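Side-chain contact in flagellin (Burkholderia pseudomallei, PDB 4CFI), which probably polymerises into the helical filament that propels the swimming bacterium, and carries epitopes that provoke an immune response: residues L185-T189 / S190-A194. Numbering follows the deposited sequence.
Sequences LALST and SATSA
The peptide planes at the carbonyls of Ser188 and Thr189 are the flat groups facing Ala191 and Thr192. Ala191 N-H reaches Ser188 O from above the plane (69° out), and Thr192 N-H reaches Thr189 O likewise (53°), both clear of the lone-pair direction. The water bonded to Ser188 O lies on the opposite side of its plane; that on Thr189 O stays much nearer the plane. These bonds define two overlapping beta turns with type I-like angles, ending the loop's extended run within the D2 domain. Both N...O distances, Ala191 N to Ser188 O and Thr192 N to Thr189 O, are 3.2 Å.

Serine suits position 188 because its short hydroxyl can bend back into the turn. With chi1 at 63°, OG sits between its own N and carbonyl carbon and meets Ala191 N at 3.1 Å, a weak, bent second bond. Ala191's small methyl nestles beside that hydroxyl and receives Leu187 CD1, 3.7 Å from Ala191 CB. Leu187 CD2 approaches Thr192 CG2 at 4.1 Å, the two side chains crossing at about a right angle. Leucine fits here, since it also packs on Val166, Phe167 and Ile115; a backbone hydrogen bond between Ala191 and Ala118 joins the turn to strand 111-119.

Threonine suits 192 because it is two-faced: its methyl packs toward Leu187, while OG1 is hydrogen-bonded to two waters, one bound to Thr189 O, the other 2.7 Å from both Thr192 OG1 and Ser188 O.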
ATOM      1  N   LEU A 185     -11.401  -9.237   5.674  1.00  5.97           N
ATOM      2  CA  LEU A 185     -11.333  -9.618   7.066  1.00  5.52           C
ATOM      3  C   LEU A 185     -12.741  -9.677   7.621  1.00  6.30           C
ATOM      4  O   LEU A 185     -13.490  -8.735   7.457  1.00  7.69           O
ATOM      5  CB  LEU A 185     -10.496  -8.609   7.856  1.00  6.06           C
ATOM      6  CG  LEU A 185     -10.176  -9.020   9.296  1.00  6.45           C
ATOM      7  CD1 LEU A 185      -9.198 -10.187   9.339  1.00  7.79           C
ATOM      8  CD2 LEU A 185      -9.632  -7.836  10.088  1.00  7.65           C
ATOM      9  N   ALA A 186     -13.049 -10.780   8.307  1.00  7.16           N
ATOM     10  CA  ALA A 186     -14.334 -11.026   8.939  1.00  7.89           C
ATOM     11  C   ALA A 186     -14.072 -11.504  10.370  1.00  7.53           C
ATOM     12  O   ALA A 186     -13.306 -12.434  10.578  1.00  7.91           O
ATOM     13  CB  ALA A 186     -15.092 -12.091   8.162  1.00  9.97           C
ATOM     14  N   LEU A 187     -14.674 -10.828  11.344  1.00  8.08           N
ATOM     15  CA  LEU A 187     -14.454 -11.101  12.759  1.00  7.33           C
ATOM     16  C   LEU A 187     -15.671 -11.815  13.347  1.00  6.96           C
ATOM     17  O   LEU A 187     -16.792 -11.325  13.217  1.00  8.22           O
ATOM     18  CB  LEU A 187     -14.264  -9.784  13.493  1.00  7.34           C
ATOM     19  CG  LEU A 187     -13.920  -9.868  14.980  1.00  7.38           C
ATOM     20  CD1 LEU A 187     -12.530 -10.440  15.200  1.00  7.57           C
ATOM     21  CD2 LEU A 187     -14.014  -8.479  15.615  1.00  8.27           C
ATOM     22  N   SER A 188     -15.455 -12.932  14.025  1.00  6.86           N
ATOM     23  CA  SER A 188     -16.548 -13.674  14.618  1.00  6.47           C
ATOM     24  C   SER A 188     -17.274 -12.864  15.660  1.00  7.16           C
ATOM     25  O   SER A 188     -16.673 -12.050  16.351  1.00  7.60           O
ATOM     26  CB  SER A 188     -16.026 -14.949  15.265  1.00  6.63           C
ATOM     27  OG  SER A 188     -15.140 -14.625  16.340  1.00  7.53           O
ATOM     28  N   THR A 189     -18.555 -13.148  15.843  0.75  7.22           N
ATOM     29  CA  THR A 189     -19.271 -12.524  16.955  0.75  7.79           C
ATOM     30  C   THR A 189     -18.691 -12.994  18.302  0.75  7.22           C
ATOM     31  O   THR A 189     -18.661 -12.224  19.276  0.75  7.74           O
ATOM     32  CB  THR A 189     -20.782 -12.754  16.867  0.75  9.09           C
ATOM     33  OG1 THR A 189     -21.023 -14.156  16.799  0.75 10.41           O
ATOM     34  CG2 THR A 189     -21.370 -12.060  15.627  0.75 10.93           C
ATOM     35  N   SER A 190     -18.240 -14.246  18.362  0.75  7.32           N
ATOM     36  CA  SER A 190     -17.651 -14.785  19.584  0.75  7.40           C
ATOM     37  C   SER A 190     -16.393 -14.048  20.027  0.75  6.99           C
ATOM     38  O   SER A 190     -16.030 -14.115  21.191  0.75  6.91           O
ATOM     39  CB  SER A 190     -17.353 -16.277  19.430  0.75  7.36           C
ATOM     40  OG  SER A 190     -18.548 -17.034  19.403  0.75  9.71           O
ATOM     41  N   ALA A 191     -15.708 -13.378  19.104  1.00  7.00           N
ATOM     42  CA  ALA A 191     -14.500 -12.634  19.474  1.00  6.74           C
ATOM     43  C   ALA A 191     -14.764 -11.476  20.434  1.00  6.52           C
ATOM     44  O   ALA A 191     -13.862 -11.111  21.200  1.00  6.74           O
ATOM     45  CB  ALA A 191     -13.791 -12.124  18.231  1.00  7.71           C
ATOM     46  N   THR A 192     -15.969 -10.885  20.389  1.00  7.18           N
ATOM     47  CA  THR A 192     -16.262  -9.711  21.207  1.00  7.61           C
ATOM     48  C   THR A 192     -17.555  -9.817  22.015  1.00  7.50           C
ATOM     49  O   THR A 192     -17.930  -8.855  22.683  1.00  8.67           O
ATOM     50  CB  THR A 192     -16.306  -8.433  20.352  1.00  8.87           C
ATOM     51  OG1 THR A 192     -17.417  -8.537  19.457  1.00  9.43           O
ATOM     52  CG2 THR A 192     -14.983  -8.187  19.593  1.00  9.32           C
ATOM     53  N   SER A 193     -18.244 -10.951  21.953  1.00  7.13           N
ATOM     54  CA  SER A 193     -19.551 -11.055  22.621  1.00  8.02           C
ATOM     55  C   SER A 193     -19.458 -10.892  24.128  1.00  7.77           C
ATOM     56  O   SER A 193     -20.427 -10.469  24.753  1.00  9.74           O
ATOM     57  CB  SER A 193     -20.258 -12.361  22.270  1.00  9.20           C
ATOM     58  OG  SER A 193     -19.457 -13.472  22.612  1.00  9.34           O
ATOM     59  N   ALA A 194     -18.292 -11.184  24.697  1.00  7.48           N
ATOM     60  CA  ALA A 194     -18.123 -11.042  26.137  1.00  8.95           C
ATOM     61  C   ALA A 194     -17.822  -9.614  26.578  1.00 10.04           C
ATOM     62  O   ALA A 194     -17.800  -9.332  27.788  1.00 11.32           O
ATOM     63  CB  ALA A 194     -17.022 -11.974  26.618  1.00  8.07           C
TER
HETATM   64  O   HOH W   1     -17.145  -9.419  16.932  1.00 23.33           O
HETATM   65  O   HOH W   2     -20.123  -9.797  19.345  1.00 13.82           O
HETATM   66  O   HOH W   3     -21.477 -15.611  19.025  1.00 23.21           O